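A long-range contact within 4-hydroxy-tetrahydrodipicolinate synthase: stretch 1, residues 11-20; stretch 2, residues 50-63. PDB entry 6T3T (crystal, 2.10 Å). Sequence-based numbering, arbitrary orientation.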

ATOM      1  N   ILE A  11     -18.120  21.375 -11.707  1.00 16.13           N
ATOM      2  CA  ILE A  11     -17.730  22.265 -10.602  1.00 16.16           C
ATOM      3  C   ILE A  11     -18.971  23.004 -10.071  1.00 15.79           C
ATOM      4  O   ILE A  11     -19.978  23.154 -10.764  1.00 18.47           O
ATOM      5  CB  ILE A  11     -16.667  23.270 -11.073  1.00 18.87           C
ATOM      6  CG1 ILE A  11     -17.194  24.081 -12.259  1.00 21.07           C
ATOM      7  CG2 ILE A  11     -15.375  22.572 -11.520  1.00 15.76           C
ATOM      8  CD1 ILE A  11     -16.540  25.457 -12.409  1.00 15.85           C
ATOM      9  N   SER A  12     -18.874  23.508  -8.842  1.00 17.75           N
ATOM     10  CA  SER A  12     -19.861  24.445  -8.325  1.00 19.30           C
ATOM     11  C   SER A  12     -19.229  25.816  -8.504  1.00 22.97           C
ATOM     12  O   SER A  12     -18.291  26.156  -7.766  1.00 24.50           O
ATOM     13  CB  SER A  12     -20.198  24.195  -6.850  1.00 15.93           C
ATOM     14  OG  SER A  12     -20.890  22.985  -6.674  1.00 16.18           O
ATOM     15  N   PRO A  13     -19.646  26.617  -9.490  1.00 20.83           N
ATOM     16  CA  PRO A  13     -18.983  27.909  -9.695  1.00 19.67           C
ATOM     17  C   PRO A  13     -19.340  28.866  -8.568  1.00 21.91           C
ATOM     18  O   PRO A  13     -20.494  28.941  -8.145  1.00 20.87           O
ATOM     19  CB  PRO A  13     -19.508  28.382 -11.058  1.00 22.43           C
ATOM     20  CG  PRO A  13     -20.753  27.627 -11.291  1.00 23.20           C
ATOM     21  CD  PRO A  13     -20.585  26.301 -10.582  1.00 23.72           C
ATOM     22  N   PHE A  14     -18.314  29.509  -8.008  1.00 19.77           N
ATOM     23  CA  PHE A  14     -18.490  30.482  -6.944  1.00 20.63           C
ATOM     24  C   PHE A  14     -18.065  31.861  -7.411  1.00 23.58           C
ATOM     25  O   PHE A  14     -17.037  32.012  -8.084  1.00 24.37           O
ATOM     26  CB  PHE A  14     -17.652  30.120  -5.717  1.00 23.99           C
ATOM     27  CG  PHE A  14     -18.013  28.818  -5.096  1.00 26.20           C
ATOM     28  CD1 PHE A  14     -19.335  28.438  -4.958  1.00 25.00           C
ATOM     29  CD2 PHE A  14     -17.015  27.966  -4.632  1.00 21.77           C
ATOM     30  CE1 PHE A  14     -19.649  27.234  -4.349  1.00 21.81           C
ATOM     31  CE2 PHE A  14     -17.331  26.763  -4.040  1.00 21.27           C
ATOM     32  CZ  PHE A  14     -18.652  26.396  -3.904  1.00 17.92           C
ATOM     33  N   HIS A  15     -18.784  32.871  -6.928  1.00 25.18           N
ATOM     34  CA  HIS A  15     -18.419  34.260  -7.158  1.00 29.79           C
ATOM     35  C   HIS A  15     -18.791  35.047  -5.913  1.00 29.75           C
ATOM     36  O   HIS A  15     -19.982  35.159  -5.579  1.00 23.13           O
ATOM     37  CB  HIS A  15     -19.137  34.809  -8.387  1.00 31.99           C
ATOM     38  CG  HIS A  15     -18.794  36.226  -8.701  1.00 29.16           C
ATOM     39  ND1 HIS A  15     -17.524  36.621  -9.056  1.00 30.43           N
ATOM     40  CD2 HIS A  15     -19.562  37.339  -8.745  1.00 30.47           C
ATOM     41  CE1 HIS A  15     -17.518  37.921  -9.293  1.00 35.30           C
ATOM     42  NE2 HIS A  15     -18.742  38.381  -9.105  1.00 36.56           N
ATOM     43  N   ASN A  16     -17.776  35.602  -5.248  1.00 27.86           N
ATOM     44  CA  ASN A  16     -17.969  36.384  -4.030  1.00 32.73           C
ATOM     45  C   ASN A  16     -18.671  35.568  -2.947  1.00 29.43           C
ATOM     46  O   ASN A  16     -19.646  35.997  -2.332  1.00 32.18           O
ATOM     47  CB  ASN A  16     -18.733  37.670  -4.340  1.00 29.50           C
ATOM     48  CG  ASN A  16     -18.048  38.491  -5.401  1.00 31.29           C
ATOM     49  OD1 ASN A  16     -18.697  39.119  -6.222  1.00 43.07           O
ATOM     50  ND2 ASN A  16     -16.730  38.472  -5.401  1.00 30.59           N
ATOM     51  N   GLY A  17     -18.173  34.364  -2.738  1.00 27.83           N
ATOM     52  CA  GLY A  17     -18.671  33.536  -1.669  1.00 28.51           C
ATOM     53  C   GLY A  17     -20.027  32.941  -1.893  1.00 29.38           C
ATOM     54  O   GLY A  17     -20.571  32.298  -0.993  1.00 29.20           O
ATOM     55  N   GLN A  18     -20.576  33.054  -3.093  1.00 31.55           N
ATOM     56  CA  GLN A  18     -21.915  32.517  -3.329  1.00 34.18           C
ATOM     57  C   GLN A  18     -21.901  31.786  -4.662  1.00 31.91           C
ATOM     58  O   GLN A  18     -20.950  31.918  -5.447  1.00 26.90           O
ATOM     59  CB  GLN A  18     -22.936  33.655  -3.304  1.00 38.16           C
ATOM     60  CG  GLN A  18     -22.948  34.382  -1.951  1.00 41.65           C
ATOM     61  CD  GLN A  18     -23.557  35.788  -1.996  1.00 60.77           C
ATOM     62  OE1 GLN A  18     -24.167  36.209  -2.998  1.00 59.19           O
ATOM     63  NE2 GLN A  18     -23.407  36.546  -0.899  1.00 63.77           N
ATOM     64  N   ILE A  19     -22.957  31.009  -4.909  1.00 30.56           N
ATOM     65  CA  ILE A  19     -23.114  30.324  -6.187  1.00 27.58           C
ATOM     66  C   ILE A  19     -23.150  31.357  -7.307  1.00 31.80           C
ATOM     67  O   ILE A  19     -23.855  32.367  -7.219  1.00 36.07           O
ATOM     68  CB  ILE A  19     -24.382  29.456  -6.188  1.00 32.70           C
ATOM     69  CG1 ILE A  19     -24.270  28.332  -5.162  1.00 30.93           C
ATOM     70  CG2 ILE A  19     -24.649  28.867  -7.574  1.00 31.14           C
ATOM     71  CD1 ILE A  19     -25.592  27.618  -4.910  1.00 28.66           C
ATOM     72  N   ASP A  20     -22.333  31.140  -8.337  1.00 24.78           N
ATOM     73  CA  ASP A  20     -22.281  31.991  -9.521  1.00 27.26           C
ATOM     74  C   ASP A  20     -23.284  31.453 -10.548  1.00 26.08           C
ATOM     75  O   ASP A  20     -23.001  30.487 -11.269  1.00 24.78           O
ATOM     76  CB  ASP A  20     -20.859  32.033 -10.078  1.00 22.85           C
ATOM     77  CG  ASP A  20     -20.709  33.017 -11.234  1.00 26.74           C
ATOM     78  OD1 ASP A  20     -21.736  33.438 -11.823  1.00 23.72           O
ATOM     79  OD2 ASP A  20     -19.550  33.360 -11.558  1.00 29.64           O
ATOM     80  N   THR A  50     -18.067  21.563   1.311  1.00 21.54           N
ATOM     81  CA  THR A  50     -18.037  22.942   1.774  1.00 22.67           C
ATOM     82  C   THR A  50     -19.247  23.749   1.343  1.00 21.78           C
ATOM     83  O   THR A  50     -19.246  24.967   1.524  1.00 23.83           O
ATOM     84  CB  THR A  50     -16.750  23.643   1.323  1.00 23.84           C
ATOM     85  OG1 THR A  50     -16.638  23.608  -0.107  1.00 19.15           O
ATOM     86  CG2 THR A  50     -15.535  22.962   1.932  1.00 24.90           C
ATOM     87  N   LEU A  51     -20.255  23.119   0.746  1.00 25.12           N
ATOM     88  CA  LEU A  51     -21.543  23.766   0.512  1.00 24.67           C
ATOM     89  C   LEU A  51     -22.403  23.634   1.766  1.00 24.48           C
ATOM     90  O   LEU A  51     -22.393  22.585   2.414  1.00 19.66           O
ATOM     91  CB  LEU A  51     -22.287  23.132  -0.665  1.00 24.93           C
ATOM     92  CG  LEU A  51     -21.578  22.852  -1.984  1.00 21.89           C
ATOM     93  CD1 LEU A  51     -22.500  22.035  -2.854  1.00 26.41           C
ATOM     94  CD2 LEU A  51     -21.171  24.134  -2.678  1.00 26.51           C
ATOM     95  N   SER A  52     -23.157  24.684   2.093  1.00 22.12           N
ATOM     96  CA  SER A  52     -24.189  24.532   3.110  1.00 27.90           C
ATOM     97  C   SER A  52     -25.297  23.610   2.585  1.00 33.89           C
ATOM     98  O   SER A  52     -25.383  23.317   1.385  1.00 29.81           O
ATOM     99  CB  SER A  52     -24.793  25.877   3.480  1.00 29.88           C
ATOM    100  OG  SER A  52     -25.603  26.336   2.409  1.00 27.25           O
ATOM    101  N   TYR A  53     -26.177  23.169   3.482  1.00 29.79           N
ATOM    102  CA  TYR A  53     -27.270  22.300   3.038  1.00 35.27           C
ATOM    103  C   TYR A  53     -28.107  22.978   1.952  1.00 30.56           C
ATOM    104  O   TYR A  53     -28.442  22.390   0.916  1.00 32.37           O
ATOM    105  CB  TYR A  53     -28.142  21.919   4.248  1.00 43.19           C
ATOM    106  CG  TYR A  53     -29.387  21.144   3.871  1.00 36.54           C
ATOM    107  CD1 TYR A  53     -29.356  19.770   3.761  1.00 37.87           C
ATOM    108  CD2 TYR A  53     -30.582  21.800   3.587  1.00 40.04           C
ATOM    109  CE1 TYR A  53     -30.476  19.063   3.380  1.00 37.22           C
ATOM    110  CE2 TYR A  53     -31.706  21.107   3.206  1.00 42.73           C
ATOM    111  CZ  TYR A  53     -31.646  19.734   3.107  1.00 40.52           C
ATOM    112  OH  TYR A  53     -32.760  19.021   2.737  1.00 47.32           O
ATOM    113  N   GLU A  54     -28.486  24.216   2.204  1.00 30.52           N
ATOM    114  CA  GLU A  54     -29.293  25.015   1.280  1.00 35.55           C
ATOM    115  C   GLU A  54     -28.532  25.403   0.017  1.00 31.08           C
ATOM    116  O   GLU A  54     -29.130  25.471  -1.058  1.00 29.35           O
ATOM    117  CB  GLU A  54     -29.910  26.073   2.166  1.00 33.90           C
ATOM    118  CG  GLU A  54     -30.353  24.899   3.087  1.00 47.47           C
ATOM    119  CD  GLU A  54     -30.528  25.010   4.569  1.00 60.86           C
ATOM    120  OE1 GLU A  54     -29.429  25.353   5.126  1.00 64.82           O
ATOM    121  OE2 GLU A  54     -31.581  24.562   5.140  1.00 65.78           O
ATOM    122  N   GLU A  55     -27.220  25.612   0.105  1.00 31.95           N
ATOM    123  CA  GLU A  55     -26.463  25.712  -1.131  1.00 26.42           C
ATOM    124  C   GLU A  55     -26.500  24.385  -1.893  1.00 25.56           C
ATOM    125  O   GLU A  55     -26.659  24.380  -3.113  1.00 27.64           O
ATOM    126  CB  GLU A  55     -25.025  26.127  -0.844  1.00 28.53           C
ATOM    127  CG  GLU A  55     -24.869  27.613  -0.724  1.00 28.59           C
ATOM    128  CD  GLU A  55     -23.513  27.998  -0.218  1.00 29.49           C
ATOM    129  OE1 GLU A  55     -22.955  27.261   0.611  1.00 29.65           O
ATOM    130  OE2 GLU A  55     -22.990  29.031  -0.665  1.00 32.00           O
ATOM    131  N   HIS A  56     -26.373  23.251  -1.188  1.00 26.75           N
ATOM    132  CA  HIS A  56     -26.468  21.927  -1.814  1.00 25.38           C
ATOM    133  C   HIS A  56     -27.793  21.761  -2.556  1.00 28.22           C
ATOM    134  O   HIS A  56     -27.837  21.297  -3.700  1.00 29.27           O
ATOM    135  CB  HIS A  56     -26.331  20.834  -0.752  1.00 25.53           C
ATOM    136  CG  HIS A  56     -26.023  19.471  -1.300  1.00 29.01           C
ATOM    137  ND1 HIS A  56     -24.895  18.761  -0.936  1.00 30.29           N
ATOM    138  CD2 HIS A  56     -26.697  18.680  -2.171  1.00 30.62           C
ATOM    139  CE1 HIS A  56     -24.893  17.592  -1.557  1.00 29.74           C
ATOM    140  NE2 HIS A  56     -25.974  17.521  -2.313  1.00 25.59           N
ATOM    141  N   ILE A  57     -28.889  22.132  -1.900  1.00 32.03           N
ATOM    142  CA  ILE A  57     -30.203  22.019  -2.513  1.00 30.00           C
ATOM    143  C   ILE A  57     -30.318  22.978  -3.685  1.00 26.85           C
ATOM    144  O   ILE A  57     -30.835  22.613  -4.744  1.00 28.02           O
ATOM    145  CB  ILE A  57     -31.303  22.279  -1.461  1.00 31.49           C
ATOM    146  CG1 ILE A  57     -31.191  21.270  -0.318  1.00 31.02           C
ATOM    147  CG2 ILE A  57     -32.679  22.199  -2.098  1.00 32.44           C
ATOM    148  CD1 ILE A  57     -31.017  19.861  -0.785  1.00 26.87           C
ATOM    149  N   GLU A  58     -29.799  24.201  -3.533  1.00 26.96           N
ATOM    150  CA  GLU A  58     -29.940  25.215  -4.580  1.00 28.80           C
ATOM    151  C   GLU A  58     -29.159  24.873  -5.849  1.00 27.14           C
ATOM    152  O   GLU A  58     -29.628  25.151  -6.959  1.00 25.18           O
ATOM    153  CB  GLU A  58     -29.500  26.581  -4.059  1.00 26.01           C
ATOM    154  CG  GLU A  58     -29.835  27.721  -5.007  1.00 35.07           C
ATOM    155  CD  GLU A  58     -31.347  27.887  -5.224  1.00 39.23           C
ATOM    156  OE1 GLU A  58     -32.147  27.448  -4.359  1.00 45.81           O
ATOM    157  OE2 GLU A  58     -31.733  28.467  -6.260  1.00 46.29           O
ATOM    158  N   LEU A  59     -27.960  24.311  -5.720  1.00 29.75           N
ATOM    159  CA  LEU A  59     -27.207  23.943  -6.918  1.00 25.60           C
ATOM    160  C   LEU A  59     -27.938  22.864  -7.697  1.00 26.20           C
ATOM    161  O   LEU A  59     -28.024  22.928  -8.935  1.00 22.20           O
ATOM    162  CB  LEU A  59     -25.803  23.458  -6.540  1.00 20.35           C
ATOM    163  CG  LEU A  59     -24.682  24.503  -6.509  1.00 31.39           C
ATOM    164  CD1 LEU A  59     -23.586  24.071  -5.553  1.00 27.87           C
ATOM    165  CD2 LEU A  59     -24.093  24.765  -7.914  1.00 27.85           C
ATOM    166  N   VAL A  60     -28.549  21.908  -6.986  1.00 18.06           N
ATOM    167  CA  VAL A  60     -29.291  20.868  -7.683  1.00 20.82           C
ATOM    168  C   VAL A  60     -30.530  21.450  -8.349  1.00 23.99           C
ATOM    169  O   VAL A  60     -30.850  21.118  -9.498  1.00 22.24           O
ATOM    170  CB  VAL A  60     -29.650  19.730  -6.721  1.00 23.62           C
ATOM    171  CG1 VAL A  60     -30.553  18.686  -7.436  1.00 19.47           C
ATOM    172  CG2 VAL A  60     -28.384  19.117  -6.218  1.00 23.87           C
ATOM    173  N   ARG A  61     -31.210  22.364  -7.664  1.00 21.73           N
ATOM    174  CA  ARG A  61     -32.399  22.983  -8.235  1.00 25.32           C
ATOM    175  C   ARG A  61     -32.049  23.826  -9.451  1.00 25.08           C
ATOM    176  O   ARG A  61     -32.750  23.777 -10.469  1.00 22.35           O
ATOM    177  CB  ARG A  61     -33.123  23.828  -7.186  1.00 28.17           C
ATOM    178  CG  ARG A  61     -34.545  24.198  -7.583  1.00 30.05           C
ATOM    179  CD  ARG A  61     -35.345  24.528  -6.346  1.00 35.81           C
ATOM    180  NE  ARG A  61     -34.466  25.128  -5.359  1.00 44.52           N
ATOM    181  CZ  ARG A  61     -34.543  24.907  -4.048  1.00 46.74           C
ATOM    182  NH1 ARG A  61     -35.451  24.059  -3.560  1.00 44.24           N
ATOM    183  NH2 ARG A  61     -33.678  25.513  -3.238  1.00 40.97           N
ATOM    184  N   LEU A  62     -30.993  24.641  -9.344  1.00 22.55           N
ATOM    185  CA  LEU A  62     -30.584  25.477 -10.468  1.00 22.02           C
ATOM    186  C   LEU A  62     -30.224  24.637 -11.677  1.00 23.19           C
ATOM    187  O   LEU A  62     -30.590  24.976 -12.807  1.00 22.59           O
ATOM    188  CB  LEU A  62     -29.378  26.321 -10.085  1.00 21.94           C
ATOM    189  CG  LEU A  62     -29.686  27.535  -9.242  1.00 29.02           C
ATOM    190  CD1 LEU A  62     -28.389  27.992  -8.578  1.00 30.53           C
ATOM    191  CD2 LEU A  62     -30.302  28.619 -10.117  1.00 28.63           C
ATOM    192  N   THR A  63     -29.481  23.549 -11.452  1.00 18.93           N
ATOM    193  CA  THR A  63     -29.126  22.641 -12.530  1.00 22.85           C
ATOM    194  C   THR A  63     -30.380  22.086 -13.199  1.00 22.73           C
ATOM    195  O   THR A  63     -30.483  22.087 -14.425  1.00 18.68           O
ATOM    196  CB  THR A  63     -28.230  21.514 -12.005  1.00 23.85           C
ATOM    197  OG1 THR A  63     -27.050  22.070 -11.400  1.00 21.34           O
ATOM    198  CG2 THR A  63     -27.826  20.569 -13.138  1.00 17.93           C
TER
HETATM  199  O   HOH W   1     -22.637  31.368   1.467  1.00 45.79           O
HETATM  200  O   HOH W   2     -24.670  30.666  -2.521  1.00 30.97           O

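What does L51 meet before the helix begins? Its CA-to-CB bond runs sideways to the first stretch, yet the end of the side chain comes nearer, and L51 CD2 lies 3.6 Å from F14 CZ. The methyl approaches the phenyl ring at its edge, near the ring plane, so this is an apolar edge contact. The same CD2 is 4.2 Å from S12 OG.

How does the start of the helix set up E55? S52 occupies the N-cap position, and its OG accepts a hydrogen bond from E55 N at 2.9 Å. In return, S52 N donates to E55 OE1 at 3.0 Å. E55 OE2 then faces the hairpin, but no direct hydrogen bond crosses the contact: G17 O is 4.1 Å from E55 OE2. Two waters make the link instead. Water 1 donates to E55 OE2 (its O 3.2 Å away) and weakly to G17 O (3.3 Å), while water 2 accepts from I19 N and donates to E55 OE2, its O 3.0 Å from each atom. Backbone groups of G17, in the type I' turn from H15 to Q18, and of I19 thus reach the carboxylate through water.

Where does the helix pack most extensively? It packs against I19, whose CA-to-CB bond points toward it. I19 CD1 lies 4.1 Å from E58 CB and 3.6 Å from L59 CG, the latter an apolar contact. E58 adds only its aliphatic base here; its OE1 is held in a salt bridge by R61 NH2 at 2.7 Å.

What else do L59 and L62 contribute? L59 CD1 comes within 3.1 Å of S12 OG, a tight approach without a hydrogen bond; that hydroxyl is satisfied elsewhere in the structure. One turn of helix onward, L62 CD1 meets I19 CG2 at 4.0 Å, extending the apolar patch.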